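Local structure of probable histone-lysine N-methyltransferase, H3 lysine-9 specific SUVH9 (Arabidopsis thaliana, 4NJ5) at residues Leu218-Ile221 with Glu222-Glu226; Glu165-Tyr169 with Tyr170-Val174; Asp82-Phe86 with Arg87-Cys91; Leu232-Ala235 with Arg236-Thr240. The protein takes part in gene silencing and lacks methyltransferase activity, and may instead bind methylated DNA and recruit RNA polymerase V to chromatin in RNA-directed DNA methylation. All blocks are in the same frame, centred on the assembly; numbering follows the deposited sequence.

Overall arrangement
All four contacts are local, each joining a short run of the chain to the residues that directly follow it, and they succeed one another without nesting or crossing. Contact 3 comes first, where strand 83-84 turns into helix 87-92 near the helices of the N-terminal region. Contact 2 ends helix 159-169 and leads into strand 174-180, its centre about 33 Å from the centre of the chain. Contact 1 lies where strand 212-220 runs out into the loop before helix 228-240, its centre about 16 Å from that of contact 2. Contact 4 lies within that helix, whose flanks meet loops near residues 244-246 and 496-497.

Contact 1. Residues Leu218-Ile221 with Glu222-Glu226; sequences LERI and EGQAE
R220 and A225 are joined by the shortest direct polar bond of this turn: NH2 of the arginine gives its hydrogen to the A225 carbonyl O at 2.7 Å, with an N-H...O angle of 158°. The oxygen sits at the guanidinium edge, close to its plane, and the donor lies nearly on the line of the C=O bond. NH1 adds a weak second bond to the same oxygen. The other direct bond runs back across the turn, from Q224 NE2 to I221 O at 3.0 Å, the donor tilted from the carbonyl plane. A water also donates to I221 O and accepts from Q224 N at 2.9 Å, so the I221 carbonyl is gripped from a side chain and through solvent. The segment is the exit from strand 212-220 of the SRA domain, which is flanked by 136-140 and 190-206 in the mixed sheet and passes into the loop leading to helix 228-240; G223, at a positive phi that favours glycine, takes the bend. Q224 OE1 is bound to L196 N and R220 NE to D194 O, which ties both side chains to the neighbouring strand 190-206. The guanidinium and the Q224 amide are stacked with their planes 19° apart, NE2 lying 3.6 Å above the guanidinium plane toward its rim. R220 keeps CG on the far side from its own nitrogen (chi1 -165°) and runs extended to NE, which brings one guanidinium face against Q224 CB and NE2. Its CG lies 3.5 Å from Q224 NE2, and I221 CB touches NE2 at 3.7 Å.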
loop_
_atom_site.group_PDB
_atom_site.type_symbol
_atom_site.label_atom_id
_atom_site.label_comp_id
_atom_site.label_asym_id
_atom_site.label_seq_id
_atom_site.Cartn_x
_atom_site.Cartn_y
_atom_site.Cartn_z
ATOM N N LEU A 218 -9.746 2.820 27.973
ATOM C CA LEU A 218 -10.106 3.549 26.765
ATOM C C LEU A 218 -11.319 2.919 26.093
ATOM O O LEU A 218 -11.386 1.702 25.924
ATOM C CB LEU A 218 -8.930 3.573 25.785
ATOM C CG LEU A 218 -7.967 4.759 25.868
ATOM C CD1 LEU A 218 -7.324 4.854 27.242
ATOM C CD2 LEU A 218 -6.905 4.658 24.784
ATOM N N GLU A 219 -12.281 3.755 25.717
ATOM C CA GLU A 219 -13.476 3.284 25.032
ATOM C C GLU A 219 -13.660 4.043 23.727
ATOM O O GLU A 219 -13.529 5.267 23.689
ATOM C CB GLU A 219 -14.711 3.436 25.923
ATOM C CG GLU A 219 -14.798 2.396 27.030
ATOM C CD GLU A 219 -15.987 2.610 27.950
ATOM O OE1 GLU A 219 -16.813 3.503 27.664
ATOM O OE2 GLU A 219 -16.091 1.884 28.961
ATOM N N ARG A 220 -13.960 3.310 22.660
ATOM C CA ARG A 220 -14.084 3.912 21.341
ATOM C C ARG A 220 -15.308 4.817 21.235
ATOM O O ARG A 220 -16.363 4.520 21.793
ATOM C CB ARG A 220 -14.122 2.830 20.259
ATOM C CG ARG A 220 -13.892 3.359 18.856
ATOM C CD ARG A 220 -13.434 2.257 17.919
ATOM N NE ARG A 220 -13.003 2.785 16.628
ATOM C CZ ARG A 220 -13.740 2.756 15.523
ATOM N NH1 ARG A 220 -14.951 2.216 15.544
ATOM N NH2 ARG A 220 -13.262 3.259 14.394
ATOM N N ILE A 221 -15.147 5.927 20.522
ATOM C CA ILE A 221 -16.247 6.849 20.272
ATOM C C ILE A 221 -17.237 6.211 19.309
ATOM O O ILE A 221 -16.844 5.605 18.317
ATOM C CB ILE A 221 -15.757 8.179 19.662
ATOM C CG1 ILE A 221 -14.597 8.757 20.475
ATOM C CG2 ILE A 221 -16.903 9.182 19.562
ATOM C CD1 ILE A 221 -14.869 8.834 21.940
ATOM N N GLU A 222 -18.522 6.358 19.610
ATOM C CA GLU A 222 -19.588 5.751 18.824
ATOM C C GLU A 222 -19.725 6.392 17.440
ATOM O O GLU A 222 -19.436 7.577 17.262
ATOM C CB GLU A 222 -20.908 5.869 19.593
ATOM C CG GLU A 222 -21.862 4.702 19.418
ATOM C CD GLU A 222 -22.796 4.540 20.607
ATOM O OE1 GLU A 222 -22.597 5.242 21.624
ATOM O OE2 GLU A 222 -23.728 3.710 20.528
ATOM N N GLY A 223 -20.157 5.600 16.464
ATOM C CA GLY A 223 -20.496 6.117 15.149
ATOM C C GLY A 223 -19.356 6.247 14.153
ATOM O O GLY A 223 -19.507 6.897 13.119
ATOM N N GLN A 224 -18.215 5.636 14.451
ATOM C CA GLN A 224 -17.080 5.684 13.535
ATOM C C GLN A 224 -17.078 4.493 12.590
ATOM O O GLN A 224 -17.721 3.477 12.852
ATOM C CB GLN A 224 -15.760 5.715 14.307
ATOM C CG GLN A 224 -15.477 7.016 15.034
ATOM C CD GLN A 224 -14.193 6.949 15.832
ATOM O OE1 GLN A 224 -13.185 7.552 15.463
ATOM N NE2 GLN A 224 -14.220 6.207 16.932
ATOM N N ALA A 225 -16.347 4.623 11.490
ATOM C CA ALA A 225 -16.151 3.516 10.569
ATOM C C ALA A 225 -15.447 2.366 11.278
ATOM O O ALA A 225 -14.789 2.568 12.305
ATOM C CB ALA A 225 -15.342 3.966 9.368
ATOM N N GLU A 226 -15.597 1.164 10.725
ATOM C CA GLU A 226 -14.972 -0.037 11.262
ATOM C C GLU A 226 -13.475 0.179 11.472
ATOM O O GLU A 226 -12.811 0.820 10.658
ATOM C CB GLU A 226 -15.197 -1.220 10.309
ATOM C CG GLU A 226 -14.791 -2.577 10.876
ATOM C CD GLU A 226 -14.945 -3.714 9.872
ATOM O OE1 GLU A 226 -15.310 -3.448 8.707
ATOM O OE2 GLU A 226 -14.694 -4.879 10.250
HETATM O O HOH W 1 -17.247 3.895 16.508
#

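Contact 2. Residues Glu165-Tyr169 with Tyr170-Val174; sequences ERSMY and YGIEV
Y170 and R166 meet at the end of helix 159-169, which closes in a Schellman motif: I172 N bonds to S167 O at 2.8 Å, G171 N gives a weaker bond to M168 O, and G171 is the C-prime residue, with positive phi. Y170 N still makes the helical bond to R166 O. Along the Y170 side chain, CB lies 3.6 Å from R166 O, and with CG opposite the carbonyl carbon (chi1 -65°) the ring turns back along the helix. CD2 passes 3.0 Å from the same oxygen. CE2 then meets R166 CG, which lies at the ring edge. CE1 and CZ lie against Y169 CE2, CE1 at 3.3 Å. One face of the ring receives the edge of Y169 in a T-shaped stack, with centroids 4.5 Å apart and planes at 79°; Y169 CD2 stands over the ring centre. At the tip, OH bonds to E115, which also forms a salt bridge with R166 NE. With an alanine in place of Y170, the Y169 edge would probably lose the ring face it rests on, and E115 its hydroxyl partner. S167 is buried against I172, its OG held by A118 O of strand 117-124. A water donates to both S167 O and I172 O. I172 CB lies 3.4 Å from S167 OG.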
loop_
_atom_site.group_PDB
_atom_site.type_symbol
_atom_site.label_atom_id
_atom_site.label_comp_id
_atom_site.label_asym_id
_atom_site.label_seq_id
_atom_site.Cartn_x
_atom_site.Cartn_y
_atom_site.Cartn_z
ATOM N N GLU A 165 -4.280 11.113 32.352
ATOM C CA GLU A 165 -5.203 11.482 33.422
ATOM C C GLU A 165 -6.008 12.732 33.071
ATOM O O GLU A 165 -7.232 12.768 33.202
ATOM C CB GLU A 165 -4.419 11.681 34.725
ATOM C CG GLU A 165 -5.001 12.715 35.676
ATOM C CD GLU A 165 -6.266 12.240 36.358
ATOM O OE1 GLU A 165 -6.448 11.013 36.499
ATOM O OE2 GLU A 165 -7.076 13.101 36.758
ATOM N N ARG A 166 -5.299 13.751 32.611
ATOM C CA ARG A 166 -5.919 15.012 32.253
ATOM C C ARG A 166 -6.877 14.858 31.075
ATOM O O ARG A 166 -7.942 15.478 31.046
ATOM C CB ARG A 166 -4.848 16.054 31.931
ATOM C CG ARG A 166 -4.721 17.136 32.984
ATOM C CD ARG A 166 -4.505 16.557 34.376
ATOM N NE ARG A 166 -4.988 17.470 35.407
ATOM C CZ ARG A 166 -6.174 17.368 35.998
ATOM N NH1 ARG A 166 -6.993 16.375 35.677
ATOM N NH2 ARG A 166 -6.537 18.250 36.920
ATOM N N SER A 167 -6.503 14.029 30.105
ATOM C CA SER A 167 -7.375 13.780 28.964
ATOM C C SER A 167 -8.646 13.059 29.396
ATOM O O SER A 167 -9.717 13.300 28.836
ATOM C CB SER A 167 -6.647 13.006 27.863
ATOM O OG SER A 167 -5.863 13.884 27.073
ATOM N N MET A 168 -8.531 12.182 30.392
ATOM C CA MET A 168 -9.727 11.587 30.981
ATOM C C MET A 168 -10.583 12.679 31.591
ATOM O O MET A 168 -11.792 12.735 31.371
ATOM C CB MET A 168 -9.385 10.575 32.073
ATOM C CG MET A 168 -10.625 10.090 32.824
ATOM S SD MET A 168 -10.283 8.969 34.191
ATOM C CE MET A 168 -9.379 10.056 35.293
ATOM N N TYR A 169 -9.934 13.546 32.361
ATOM C CA TYR A 169 -10.627 14.612 33.071
ATOM C C TYR A 169 -11.352 15.565 32.128
ATOM O O TYR A 169 -12.504 15.921 32.371
ATOM C CB TYR A 169 -9.640 15.384 33.950
ATOM C CG TYR A 169 -10.234 16.571 34.677
ATOM C CD1 TYR A 169 -10.806 16.427 35.935
ATOM C CD2 TYR A 169 -10.207 17.839 34.112
ATOM C CE1 TYR A 169 -11.340 17.510 36.603
ATOM C CE2 TYR A 169 -10.740 18.924 34.770
ATOM C CZ TYR A 169 -11.305 18.756 36.015
ATOM O OH TYR A 169 -11.837 19.839 36.677
ATOM N N TYR A 170 -10.682 15.976 31.055
ATOM C CA TYR A 170 -11.253 16.970 30.147
ATOM C C TYR A 170 -12.018 16.346 28.980
ATOM O O TYR A 170 -12.455 17.051 28.072
ATOM C CB TYR A 170 -10.169 17.923 29.634
ATOM C CG TYR A 170 -9.554 18.789 30.713
ATOM C CD1 TYR A 170 -10.220 19.907 31.200
ATOM C CD2 TYR A 170 -8.307 18.490 31.242
ATOM C CE1 TYR A 170 -9.661 20.701 32.189
ATOM C CE2 TYR A 170 -7.740 19.274 32.228
ATOM C CZ TYR A 170 -8.420 20.376 32.702
ATOM O OH TYR A 170 -7.848 21.158 33.678
ATOM N N GLY A 171 -12.180 15.027 29.015
ATOM C CA GLY A 171 -12.917 14.311 27.988
ATOM C C GLY A 171 -12.302 14.415 26.605
ATOM O O GLY A 171 -13.012 14.510 25.605
ATOM N N ILE A 172 -10.975 14.381 26.553
ATOM C CA ILE A 172 -10.246 14.571 25.302
ATOM C C ILE A 172 -10.341 13.381 24.355
ATOM O O ILE A 172 -10.109 12.236 24.746
ATOM C CB ILE A 172 -8.757 14.890 25.565
ATOM C CG1 ILE A 172 -8.626 16.253 26.251
ATOM C CG2 ILE A 172 -7.952 14.850 24.273
ATOM C CD1 ILE A 172 -9.311 17.383 25.512
ATOM N N GLU A 173 -10.697 13.663 23.106
ATOM C CA GLU A 173 -10.626 12.668 22.050
ATOM C C GLU A 173 -9.180 12.234 21.867
ATOM O O GLU A 173 -8.314 13.057 21.568
ATOM C CB GLU A 173 -11.124 13.256 20.735
ATOM C CG GLU A 173 -12.625 13.311 20.586
ATOM C CD GLU A 173 -13.053 13.998 19.299
ATOM O OE1 GLU A 173 -12.441 15.025 18.934
ATOM O OE2 GLU A 173 -13.996 13.508 18.642
ATOM N N VAL A 174 -8.924 10.943 22.034
ATOM C CA VAL A 174 -7.576 10.402 21.889
ATOM C C VAL A 174 -7.468 9.491 20.667
ATOM O O VAL A 174 -8.249 8.557 20.511
ATOM C CB VAL A 174 -7.160 9.620 23.147
ATOM C CG1 VAL A 174 -5.829 8.924 22.931
ATOM C CG2 VAL A 174 -7.106 10.545 24.359
HETATM O O HOH W 2 -10.537 11.396 27.069
#

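Contact 3. Residues Asp82-Phe86 with Arg87-Cys91; sequences DIFFF and RFELC
E89 carries its CG opposite its own backbone nitrogen (chi1 -168°) and continues extended, which throws the carboxylate back from helix 87-92 to the chain before it, while F84, with CG opposite its carbonyl carbon, brings its ring to the same helix. These residues lie in the strand-to-helix turn of the SRA domain, in which a glutamate of the first helical turn binds backbone N-H groups of the residues preceding it. OE1 accepts from F85 N at 2.9 Å, with an N-H...O angle of 166°, and the donor comes from above the carboxylate plane. F86 N adds a weak bond to the same oxygen at 3.4 Å. OE2 turns to R20 of helix 8-35 in a salt bridge, so this buried carboxylate has a cationic mate that would be expected to favour its ionised form. The F84 ring meets the carboxylate with its edge, the two planes 88° apart. L90 CD2 approaches CG and CD1 of F84 obliquely, CD1 at 3.7 Å. F86 points its own ring to helices 8-35 and 46-60, and its edge passes E89 OE1. The backbone oxygen of F86 lies 3.2 Å from E89 CB.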
loop_
_atom_site.group_PDB
_atom_site.type_symbol
_atom_site.label_atom_id
_atom_site.label_comp_id
_atom_site.label_asym_id
_atom_site.label_seq_id
_atom_site.Cartn_x
_atom_site.Cartn_y
_atom_site.Cartn_z
ATOM N N ASP A 82 -6.399 3.498 7.533
ATOM C CA ASP A 82 -5.133 3.790 6.873
ATOM C C ASP A 82 -4.023 3.002 7.553
ATOM O O ASP A 82 -3.985 2.907 8.780
ATOM C CB ASP A 82 -4.819 5.286 6.911
ATOM C CG ASP A 82 -5.701 6.092 5.981
ATOM O OD1 ASP A 82 -6.401 5.481 5.146
ATOM O OD2 ASP A 82 -5.687 7.339 6.077
ATOM N N ILE A 83 -3.138 2.420 6.749
ATOM C CA ILE A 83 -2.025 1.640 7.275
ATOM C C ILE A 83 -0.695 2.356 7.085
ATOM O O ILE A 83 -0.518 3.135 6.145
ATOM C CB ILE A 83 -1.934 0.247 6.627
ATOM C CG1 ILE A 83 -1.838 0.375 5.103
ATOM C CG2 ILE A 83 -3.122 -0.609 7.040
ATOM C CD1 ILE A 83 -1.554 -0.933 4.397
ATOM N N PHE A 84 0.233 2.074 7.994
ATOM C CA PHE A 84 1.562 2.669 7.981
ATOM C C PHE A 84 2.575 1.603 8.378
ATOM O O PHE A 84 2.231 0.642 9.064
ATOM C CB PHE A 84 1.613 3.857 8.943
ATOM C CG PHE A 84 0.576 4.901 8.655
ATOM C CD1 PHE A 84 -0.683 4.825 9.228
ATOM C CD2 PHE A 84 0.851 5.947 7.791
ATOM C CE1 PHE A 84 -1.643 5.776 8.948
ATOM C CE2 PHE A 84 -0.103 6.904 7.511
ATOM C CZ PHE A 84 -1.352 6.818 8.089
ATOM N N PHE A 85 3.824 1.769 7.952
ATOM C CA PHE A 85 4.827 0.725 8.161
ATOM C C PHE A 85 5.937 1.110 9.133
ATOM O O PHE A 85 6.726 0.265 9.546
ATOM C CB PHE A 85 5.431 0.302 6.825
ATOM C CG PHE A 85 4.417 -0.191 5.841
ATOM C CD1 PHE A 85 3.742 -1.379 6.063
ATOM C CD2 PHE A 85 4.136 0.532 4.691
ATOM C CE1 PHE A 85 2.804 -1.842 5.157
ATOM C CE2 PHE A 85 3.202 0.075 3.777
ATOM C CZ PHE A 85 2.534 -1.114 4.011
ATOM N N PHE A 86 5.997 2.387 9.491
ATOM C CA PHE A 86 7.041 2.873 10.379
ATOM C C PHE A 86 6.479 3.862 11.388
ATOM O O PHE A 86 5.517 4.579 11.101
ATOM C CB PHE A 86 8.160 3.544 9.575
ATOM C CG PHE A 86 8.774 2.664 8.521
ATOM C CD1 PHE A 86 8.363 2.755 7.200
ATOM C CD2 PHE A 86 9.769 1.753 8.847
ATOM C CE1 PHE A 86 8.928 1.954 6.223
ATOM C CE2 PHE A 86 10.342 0.947 7.872
ATOM C CZ PHE A 86 9.919 1.048 6.558
ATOM N N ARG A 87 7.084 3.903 12.571
ATOM C CA ARG A 87 6.689 4.860 13.594
ATOM C C ARG A 87 6.853 6.300 13.123
ATOM O O ARG A 87 5.982 7.127 13.332
ATOM C CB ARG A 87 7.492 4.636 14.873
ATOM C CG ARG A 87 7.219 3.330 15.575
ATOM C CD ARG A 87 5.842 3.320 16.190
ATOM N NE ARG A 87 5.877 3.106 17.633
ATOM C CZ ARG A 87 5.748 4.074 18.531
ATOM N NH1 ARG A 87 5.792 3.799 19.826
ATOM N NH2 ARG A 87 5.570 5.318 18.127
ATOM N N PHE A 88 7.978 6.591 12.483
ATOM C CA PHE A 88 8.282 7.953 12.052
ATOM C C PHE A 88 7.251 8.434 11.037
ATOM O O PHE A 88 6.881 9.615 11.000
ATOM C CB PHE A 88 9.676 8.006 11.443
ATOM C CG PHE A 88 10.519 9.139 11.949
ATOM C CD1 PHE A 88 10.363 10.416 11.439
ATOM C CD2 PHE A 88 11.479 8.921 12.923
ATOM C CE1 PHE A 88 11.150 11.459 11.896
ATOM C CE2 PHE A 88 12.265 9.957 13.378
ATOM C CZ PHE A 88 12.100 11.229 12.861
ATOM N N GLU A 89 6.792 7.497 10.216
ATOM C CA GLU A 89 5.732 7.757 9.254
ATOM C C GLU A 89 4.518 8.378 9.949
ATOM O O GLU A 89 3.899 9.302 9.423
ATOM C CB GLU A 89 5.342 6.455 8.548
ATOM C CG GLU A 89 4.469 6.638 7.334
ATOM C CD GLU A 89 4.286 5.350 6.547
ATOM O OE1 GLU A 89 4.809 4.299 6.981
ATOM O OE2 GLU A 89 3.614 5.390 5.494
ATOM N N LEU A 90 4.200 7.878 11.143
ATOM C CA LEU A 90 3.096 8.411 11.935
ATOM C C LEU A 90 3.332 9.866 12.316
ATOM O O LEU A 90 2.385 10.641 12.448
ATOM C CB LEU A 90 2.891 7.575 13.196
ATOM C CG LEU A 90 2.579 6.097 12.957
ATOM C CD1 LEU A 90 2.492 5.348 14.279
ATOM C CD2 LEU A 90 1.290 5.948 12.167
ATOM N N CYS A 91 4.598 10.230 12.502
ATOM C CA CYS A 91 4.954 11.608 12.812
ATOM C C CYS A 91 4.734 12.473 11.584
ATOM O O CYS A 91 4.219 13.590 11.682
ATOM C CB CYS A 91 6.414 11.714 13.259
ATOM S SG CYS A 91 6.844 10.671 14.656
#

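Contact 4. Residues Leu232-Ala235 with Arg236-Thr240; sequences LKFA and RTLKT
K233 O is gripped by two donors of T237, the side chain OG1 at 2.8 Å and the backbone N at 2.9 Å, which arrive from opposite faces of the carbonyl plane. This is a familiar alpha-helical device, a threonine hydroxyl bonded back to the carbonyl four residues earlier in addition to the normal i to i-4 bond, and here it lies within helix 228-240, which follows strand 212-220 in the chain. The hydroxyl donates from above the carbonyl plane, 37° out of it. Its torsion explains this: OG1 stands opposite the carbonyl carbon (chi1 -56°), beside its own nitrogen, a torsion that sets it within bonding distance of K233 O. A valine in its place has no hydroxyl, and K233 O would probably be held less firmly, with only the backbone N-H left to grip it from this residue. The neighbouring i to i-4 bonds continue: R236 N to L232 O is nearly straight, with an N-H...O angle of 176°, L238 N to F234 O and K239 N to A235 O less so. On another flank, L238 CG lies over one face of the F234 ring, and L238 CD1 meets F234 CE2 at 3.5 Å. L238 CG also comes 3.2 Å from F234 O. Loops complete the surroundings, with R246 beside F234, S244 beside T237 and M497 beside A235. K239 ends in salt bridges to E183 and D379, and K239 CG lies 3.5 Å from A235 O.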
loop_
_atom_site.group_PDB
_atom_site.type_symbol
_atom_site.label_atom_id
_atom_site.label_comp_id
_atom_site.label_asym_id
_atom_site.label_seq_id
_atom_site.Cartn_x
_atom_site.Cartn_y
_atom_site.Cartn_z
ATOM N N LEU A 232 -7.843 -6.018 9.277
ATOM C CA LEU A 232 -6.587 -6.753 9.167
ATOM C C LEU A 232 -6.738 -8.195 9.639
ATOM O O LEU A 232 -6.393 -9.145 8.916
ATOM C CB LEU A 232 -5.489 -6.057 9.980
ATOM C CG LEU A 232 -4.441 -5.207 9.252
ATOM C CD1 LEU A 232 -4.867 -4.896 7.836
ATOM C CD2 LEU A 232 -4.174 -3.918 10.014
ATOM N N LYS A 233 -7.254 -8.355 10.857
ATOM C CA LYS A 233 -7.424 -9.685 11.433
ATOM C C LYS A 233 -8.366 -10.527 10.575
ATOM O O LYS A 233 -8.129 -11.715 10.350
ATOM C CB LYS A 233 -7.916 -9.591 12.882
ATOM C CG LYS A 233 -6.890 -8.972 13.830
ATOM C CD LYS A 233 -7.203 -9.262 15.296
ATOM C CE LYS A 233 -7.838 -8.061 15.989
ATOM N NZ LYS A 233 -7.959 -8.266 17.464
ATOM N N PHE A 234 -9.417 -9.887 10.076
ATOM C CA PHE A 234 -10.377 -10.529 9.187
ATOM C C PHE A 234 -9.718 -11.064 7.910
ATOM O O PHE A 234 -9.933 -12.221 7.524
ATOM C CB PHE A 234 -11.494 -9.543 8.842
ATOM C CG PHE A 234 -12.606 -10.143 8.043
ATOM C CD1 PHE A 234 -13.585 -10.905 8.658
ATOM C CD2 PHE A 234 -12.680 -9.941 6.676
ATOM C CE1 PHE A 234 -14.617 -11.461 7.922
ATOM C CE2 PHE A 234 -13.707 -10.493 5.935
ATOM C CZ PHE A 234 -14.677 -11.254 6.558
ATOM N N ALA A 235 -8.914 -10.223 7.260
ATOM C CA ALA A 235 -8.199 -10.619 6.042
ATOM C C ALA A 235 -7.268 -11.803 6.298
ATOM O O ALA A 235 -7.272 -12.806 5.556
ATOM C CB ALA A 235 -7.408 -9.441 5.491
ATOM N N ARG A 236 -6.472 -11.679 7.356
ATOM C CA ARG A 236 -5.567 -12.749 7.761
ATOM C C ARG A 236 -6.319 -14.066 7.938
ATOM O O ARG A 236 -5.910 -15.116 7.424
ATOM C CB ARG A 236 -4.853 -12.347 9.052
ATOM C CG ARG A 236 -4.152 -13.493 9.764
ATOM C CD ARG A 236 -3.861 -13.135 11.210
ATOM N NE ARG A 236 -2.782 -12.160 11.354
ATOM C CZ ARG A 236 -2.533 -11.476 12.466
ATOM N NH1 ARG A 236 -3.295 -11.651 13.532
ATOM N NH2 ARG A 236 -1.529 -10.612 12.503
ATOM N N THR A 237 -7.434 -13.990 8.660
ATOM C CA THR A 237 -8.255 -15.168 8.920
ATOM C C THR A 237 -8.777 -15.750 7.605
ATOM O O THR A 237 -8.908 -16.968 7.453
ATOM C CB THR A 237 -9.432 -14.845 9.854
ATOM O OG1 THR A 237 -8.923 -14.265 11.058
ATOM C CG2 THR A 237 -10.219 -16.101 10.180
ATOM N N LEU A 238 -9.069 -14.874 6.649
ATOM C CA LEU A 238 -9.475 -15.314 5.321
ATOM C C LEU A 238 -8.344 -16.054 4.621
ATOM O O LEU A 238 -8.589 -16.898 3.758
ATOM C CB LEU A 238 -9.921 -14.125 4.475
ATOM C CG LEU A 238 -11.255 -13.501 4.863
ATOM C CD1 LEU A 238 -11.632 -12.442 3.843
ATOM C CD2 LEU A 238 -12.324 -14.576 4.956
ATOM N N LYS A 239 -7.107 -15.729 4.980
ATOM C CA LYS A 239 -5.970 -16.475 4.441
ATOM C C LYS A 239 -5.756 -17.814 5.148
ATOM O O LYS A 239 -5.249 -18.757 4.543
ATOM C CB LYS A 239 -4.684 -15.651 4.506
ATOM C CG LYS A 239 -4.714 -14.383 3.677
ATOM C CD LYS A 239 -3.500 -13.520 3.968
ATOM C CE LYS A 239 -2.211 -14.240 3.618
ATOM N NZ LYS A 239 -1.032 -13.350 3.795
ATOM N N THR A 240 -6.128 -17.906 6.424
ATOM C CA THR A 240 -5.858 -19.137 7.178
ATOM C C THR A 240 -7.063 -20.063 7.388
ATOM O O THR A 240 -6.920 -21.287 7.356
ATOM C CB THR A 240 -5.196 -18.855 8.549
ATOM O OG1 THR A 240 -6.083 -18.084 9.368
ATOM C CG2 THR A 240 -3.885 -18.105 8.371
#